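Local coordinates for D-3-phosphoglycerate dehydrogenase-related protein (Vibrio cholerae, PDB 4S1V) that oxidises the hydroxyl group of phosphoglycerate as a Rossmann-fold oxidoreductase of the D-isomer-specific 2-hydroxyacid dehydrogenase family, probably with NAD as cofactor, at the interface of chains A and B and the interface of chains A and C. Residues are numbered along the deposited sequence; one frame, centred on the assembly and turned at random. Chains: chain A/B/C, D-3-phosphoglycerate dehydrogenase-related protein.

Contact 1: the interface of chains A and B. Residues chain A 13, 17, 292-294, 297; chain B 141-142.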
ATOM      1  N   VAL A  13      13.408   4.680   6.146  1.00 25.33           N
ATOM      2  CA  VAL A  13      14.443   4.662   5.094  1.00 25.14           C
ATOM      3  C   VAL A  13      15.863   4.968   5.581  1.00 25.13           C
ATOM      4  O   VAL A  13      16.837   4.743   4.853  1.00 25.48           O
ATOM      5  CB  VAL A  13      14.103   5.608   3.917  1.00 25.02           C
ATOM      6  CG1 VAL A  13      12.917   5.069   3.123  1.00 25.50           C
ATOM      7  CG2 VAL A  13      13.844   7.031   4.408  1.00 24.77           C
ATOM      8  N   LEU A  17      20.289   3.815   4.245  1.00 25.17           N
ATOM      9  CA  LEU A  17      21.309   4.722   3.708  1.00 25.53           C
ATOM     10  C   LEU A  17      22.710   4.146   3.900  1.00 25.36           C
ATOM     11  O   LEU A  17      22.950   3.431   4.867  1.00 24.95           O
ATOM     12  CB  LEU A  17      21.226   6.089   4.385  1.00 24.00           C
ATOM     13  CG  LEU A  17      19.907   6.860   4.348  1.00 24.63           C
ATOM     14  CD1 LEU A  17      19.991   8.059   5.283  1.00 23.40           C
ATOM     15  CD2 LEU A  17      19.520   7.287   2.939  1.00 24.04           C
ATOM     16  N   VAL A 292      13.076  15.445   1.447  1.00 24.72           N
ATOM     17  CA  VAL A 292      12.995  13.984   1.536  1.00 24.82           C
ATOM     18  C   VAL A 292      13.434  13.353   0.218  1.00 24.68           C
ATOM     19  O   VAL A 292      12.625  13.158  -0.688  1.00 25.42           O
ATOM     20  CB  VAL A 292      11.569  13.518   1.905  1.00 24.50           C
ATOM     21  CG1 VAL A 292      11.491  11.991   2.005  1.00 24.46           C
ATOM     22  CG2 VAL A 292      11.132  14.161   3.204  1.00 23.68           C
ATOM     23  N   GLU A 293      14.722  13.035   0.118  1.00 25.29           N
ATOM     24  CA  GLU A 293      15.315  12.545  -1.126  1.00 25.79           C
ATOM     25  C   GLU A 293      16.663  11.844  -0.856  1.00 25.84           C
ATOM     26  O   GLU A 293      17.325  12.130   0.144  1.00 25.20           O
ATOM     27  CB  GLU A 293      15.461  13.724  -2.107  1.00 26.15           C
ATOM     28  CG  GLU A 293      16.072  13.384  -3.448  1.00 27.30           C
ATOM     29  CD  GLU A 293      17.584  13.522  -3.438  1.00 28.12           C
ATOM     30  OE1 GLU A 293      18.087  14.461  -2.776  1.00 27.89           O
ATOM     31  OE2 GLU A 293      18.265  12.694  -4.086  1.00 27.81           O
ATOM     32  N   LYS A 294      17.060  10.944  -1.755  1.00 26.32           N
ATOM     33  CA  LYS A 294      18.240  10.095  -1.559  1.00 27.24           C
ATOM     34  C   LYS A 294      19.537  10.869  -1.266  1.00 27.15           C
ATOM     35  O   LYS A 294      20.199  10.588  -0.267  1.00 26.13           O
ATOM     36  CB  LYS A 294      18.425   9.126  -2.736  1.00 28.15           C
ATOM     37  CG  LYS A 294      19.510   8.064  -2.537  1.00 30.08           C
ATOM     38  CD  LYS A 294      19.450   7.425  -1.150  1.00 31.40           C
ATOM     39  CE  LYS A 294      19.862   5.959  -1.164  1.00 32.62           C
ATOM     40  NZ  LYS A 294      21.328   5.732  -1.203  1.00 31.72           N
ATOM     41  N   TYR A 297      19.190  13.042   2.027  1.00 25.76           N
ATOM     42  CA  TYR A 297      19.367  12.151   3.184  1.00 25.43           C
ATOM     43  C   TYR A 297      20.811  11.726   3.439  1.00 25.53           C
ATOM     44  O   TYR A 297      21.310  11.896   4.555  1.00 25.22           O
ATOM     45  CB  TYR A 297      18.453  10.922   3.087  1.00 25.30           C
ATOM     46  CG  TYR A 297      17.115  11.135   3.763  1.00 25.55           C
ATOM     47  CD1 TYR A 297      16.473  12.379   3.698  1.00 24.83           C
ATOM     48  CD2 TYR A 297      16.491  10.106   4.471  1.00 25.06           C
ATOM     49  CE1 TYR A 297      15.257  12.590   4.314  1.00 25.54           C
ATOM     50  CE2 TYR A 297      15.264  10.310   5.090  1.00 25.90           C
ATOM     51  CZ  TYR A 297      14.654  11.553   5.008  1.00 26.20           C
ATOM     52  OH  TYR A 297      13.444  11.781   5.617  1.00 27.01           O
TER
ATOM     53  N   LEU B 141      13.133   6.113  -1.147  1.00 24.54           N
ATOM     54  CA  LEU B 141      13.397   7.522  -1.398  1.00 24.53           C
ATOM     55  C   LEU B 141      13.468   7.829  -2.884  1.00 25.23           C
ATOM     56  O   LEU B 141      13.981   7.032  -3.674  1.00 24.82           O
ATOM     57  CB  LEU B 141      14.680   7.975  -0.699  1.00 24.20           C
ATOM     58  CG  LEU B 141      14.655   8.059   0.828  1.00 22.97           C
ATOM     59  CD1 LEU B 141      16.068   8.298   1.338  1.00 22.72           C
ATOM     60  CD2 LEU B 141      13.711   9.153   1.314  1.00 22.75           C
ATOM     61  N   GLY B 142      12.903   8.977  -3.256  1.00 26.18           N
ATOM     62  CA  GLY B 142      13.081   9.527  -4.591  1.00 26.74           C
ATOM     63  C   GLY B 142      14.503  10.036  -4.729  1.00 28.12           C
ATOM     64  O   GLY B 142      15.269  10.039  -3.757  1.00 26.92           O
TER
HETATM   65  O   HOH W   1      11.421  10.739  -1.429  1.00 23.83           O
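From the loop between helix 121-130 and strand 150-152 of the NAD-binding (Rossmann) domain, B:Leu141 reaches into chain A, against A:Val292 and A:Tyr297 at the start of helix 294-313 and the loop around A:Val13 and A:Leu17. B:Leu141 loses 120 Å² of surface to the partner. Its two methyls divide the work. B:Leu141 CD1 lies 3.6 Å from CD2 of the A:Tyr297 ring and also meets A:Leu17 CD2 at 3.9 Å. B:Leu141 CD2 rests against A:Val292 CG1 at 3.7 Å, over the rim of one face of the tyrosine ring and beside A:Val13 CG2. With chi1 at -70°, CG of B:Leu141 stands anti to its carbonyl carbon, which directs both methyls into chain A; the leucine side chain runs at about a right angle to those of A:Val292 and A:Tyr297. The next residue is held through its backbone: B:Gly142 O accepts a hydrogen bond of 2.8 Å from A:Lys294 N, at the first residue of the helix, nearly in line with the carbonyl bond. The helix end would favour the oxygen there. A:Glu293 CG lies 3.5 Å from B:Gly142 O. Water 1 joins B:Gly142 N to A:Val292 O, giving the glycine amide a partner as well. Repeated by the two-fold, this leucine plug ties loop to helix start and probably steadies the pairing, which resembles the usual dimer of this family.

Contact 2: the interface of chains A and C. Residues chain A 33, 35, 40, 44; chain C 273-274.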
ATOM      1  N   ASP A  33       6.929   7.013  13.871  1.00 25.27           N
ATOM      2  CA  ASP A  33       5.592   7.564  14.074  1.00 26.97           C
ATOM      3  C   ASP A  33       5.696   9.013  14.542  1.00 27.71           C
ATOM      4  O   ASP A  33       6.784   9.575  14.555  1.00 27.81           O
ATOM      5  CB  ASP A  33       4.792   6.696  15.066  1.00 26.90           C
ATOM      6  CG  ASP A  33       5.374   6.706  16.482  1.00 28.28           C
ATOM      7  OD1 ASP A  33       6.560   7.084  16.666  1.00 27.48           O
ATOM      8  OD2 ASP A  33       4.631   6.324  17.419  1.00 29.26           O
ATOM      9  N   VAL A  35       4.543  11.427  17.693  1.00 31.07           N
ATOM     10  CA  VAL A  35       3.960  11.569  19.032  1.00 32.31           C
ATOM     11  C   VAL A  35       3.492  13.013  19.252  1.00 34.00           C
ATOM     12  O   VAL A  35       4.250  13.952  19.032  1.00 32.96           O
ATOM     13  CB  VAL A  35       4.967  11.123  20.117  1.00 31.01           C
ATOM     14  CG1 VAL A  35       4.371  11.243  21.503  1.00 29.34           C
ATOM     15  CG2 VAL A  35       5.431   9.692  19.850  1.00 29.80           C
ATOM     16  N   VAL A  40       4.245  11.566  26.644  1.00 25.58           N
ATOM     17  CA  VAL A  40       4.517  10.296  25.988  1.00 25.39           C
ATOM     18  C   VAL A  40       5.936  10.300  25.395  1.00 25.28           C
ATOM     19  O   VAL A  40       6.701   9.350  25.587  1.00 23.84           O
ATOM     20  CB  VAL A  40       3.444   9.995  24.913  1.00 26.10           C
ATOM     21  CG1 VAL A  40       3.702   8.661  24.225  1.00 25.49           C
ATOM     22  CG2 VAL A  40       2.056  10.004  25.544  1.00 25.92           C
ATOM     23  N   ARG A  44       9.188   7.758  26.302  1.00 27.53           N
ATOM     24  CA  ARG A  44       9.814   7.017  25.213  1.00 26.62           C
ATOM     25  C   ARG A  44      11.332   7.264  25.123  1.00 26.57           C
ATOM     26  O   ARG A  44      12.117   6.330  24.912  1.00 26.09           O
ATOM     27  CB  ARG A  44       9.135   7.369  23.888  1.00 26.23           C
ATOM     28  CG  ARG A  44       9.710   6.632  22.688  1.00 26.00           C
ATOM     29  CD  ARG A  44       9.117   7.125  21.376  1.00 26.02           C
ATOM     30  NE  ARG A  44       7.766   6.608  21.153  1.00 25.89           N
ATOM     31  CZ  ARG A  44       7.116   6.676  19.993  1.00 25.11           C
ATOM     32  NH1 ARG A  44       7.685   7.244  18.934  1.00 24.40           N
ATOM     33  NH2 ARG A  44       5.892   6.180  19.898  1.00 24.70           N
TER
ATOM     34  N   ASN C 273       0.508   6.133  17.384  1.00 25.65           N
ATOM     35  CA  ASN C 273       1.323   7.327  17.668  1.00 25.92           C
ATOM     36  C   ASN C 273       1.783   7.470  19.110  1.00 26.01           C
ATOM     37  O   ASN C 273       2.318   8.507  19.521  1.00 27.17           O
ATOM     38  CB  ASN C 273       0.705   8.588  17.048  1.00 25.95           C
ATOM     39  CG  ASN C 273       0.793   8.585  15.534  1.00 26.39           C
ATOM     40  OD1 ASN C 273       1.861   8.337  14.959  1.00 26.23           O
ATOM     41  ND2 ASN C 273      -0.328   8.852  14.877  1.00 25.73           N
ATOM     42  N   ASN C 274       1.575   6.392  19.857  1.00 25.68           N
ATOM     43  CA  ASN C 274       1.937   6.283  21.255  1.00 26.69           C
ATOM     44  C   ASN C 274       2.688   4.964  21.448  1.00 26.51           C
ATOM     45  O   ASN C 274       3.894   4.967  21.706  1.00 27.46           O
ATOM     46  CB  ASN C 274       0.614   6.311  22.020  1.00 27.75           C
ATOM     47  CG  ASN C 274       0.797   6.478  23.506  1.00 29.03           C
ATOM     48  OD1 ASN C 274       1.659   5.848  24.121  1.00 29.84           O
ATOM     49  ND2 ASN C 274      -0.025   7.337  24.101  1.00 30.97           N
TER
HETATM   50  O   HOH W   2       6.249   5.718  23.311  1.00 33.39           O
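A:Arg44 meets the backbone of C:Asn274 in an interface between two copies of this D-2-hydroxyacid dehydrogenase that is not an exact two-fold; different surfaces of the fold meet in this patch, which may help join the chains in the four-copy deposited assembly, although the structure alone does not show whether it persists in solution. The loop of C:Asn273 and C:Asn274, just before 3-10 helix 276-279, lies against helix 38-45 and the loop preceding it. A:Arg44 NH2 donates to the backbone oxygen O of C:Asn274 at 3.0 Å; the donor stands well above the carbonyl plane, 47° out of it, while the oxygen lies in the guanidinium plane. Water 2 bridges A:Arg44 NE and the same oxygen, so a direct and a water-mediated link converge on it. A:Asp33 orients the guanidinium end-on: its OD1 takes NH1 of A:Arg44 at 2.5 Å and its OD2 takes NH2 of A:Arg44 at 2.8 Å, each through a syn lone pair, in a salt bridge that should keep the group from turning. A:Val35 CG2 covers one face near the rim and touches C:Asn273 O at 3.3 Å. The side chain of C:Asn274, CG anti to the backbone N (chi1 -169°), crosses A:Val40 at about a right angle, bringing its amide CG to 3.7 Å from A:Val40 CG1. The side chains of C:Asn273 and A:Asp33 pass alongside one another, pointing opposite ways, their planes 33° apart, with C:Asn273 OD1 3.4 Å from A:Asp33 CB.

Contacts 1 and 2 lie about 23 Å apart between the centres of their C-alpha atoms and share no residue. On chain A both draw on the N-terminal part of the chain, contact 1 through the loop around A:Val13 and A:Leu17 and contact 2 through the stretch around helix 38-45, but contact 1 also uses helix 294-313. Both combine a bond to a backbone oxygen with a bridging water, but contact 1 buries a leucine while contact 2 rests on an arginine–aspartate pair. Chain A can therefore hold chains B and C at once, and contact 2 could join two-fold pairs built through contact 1 within the four-copy deposited assembly.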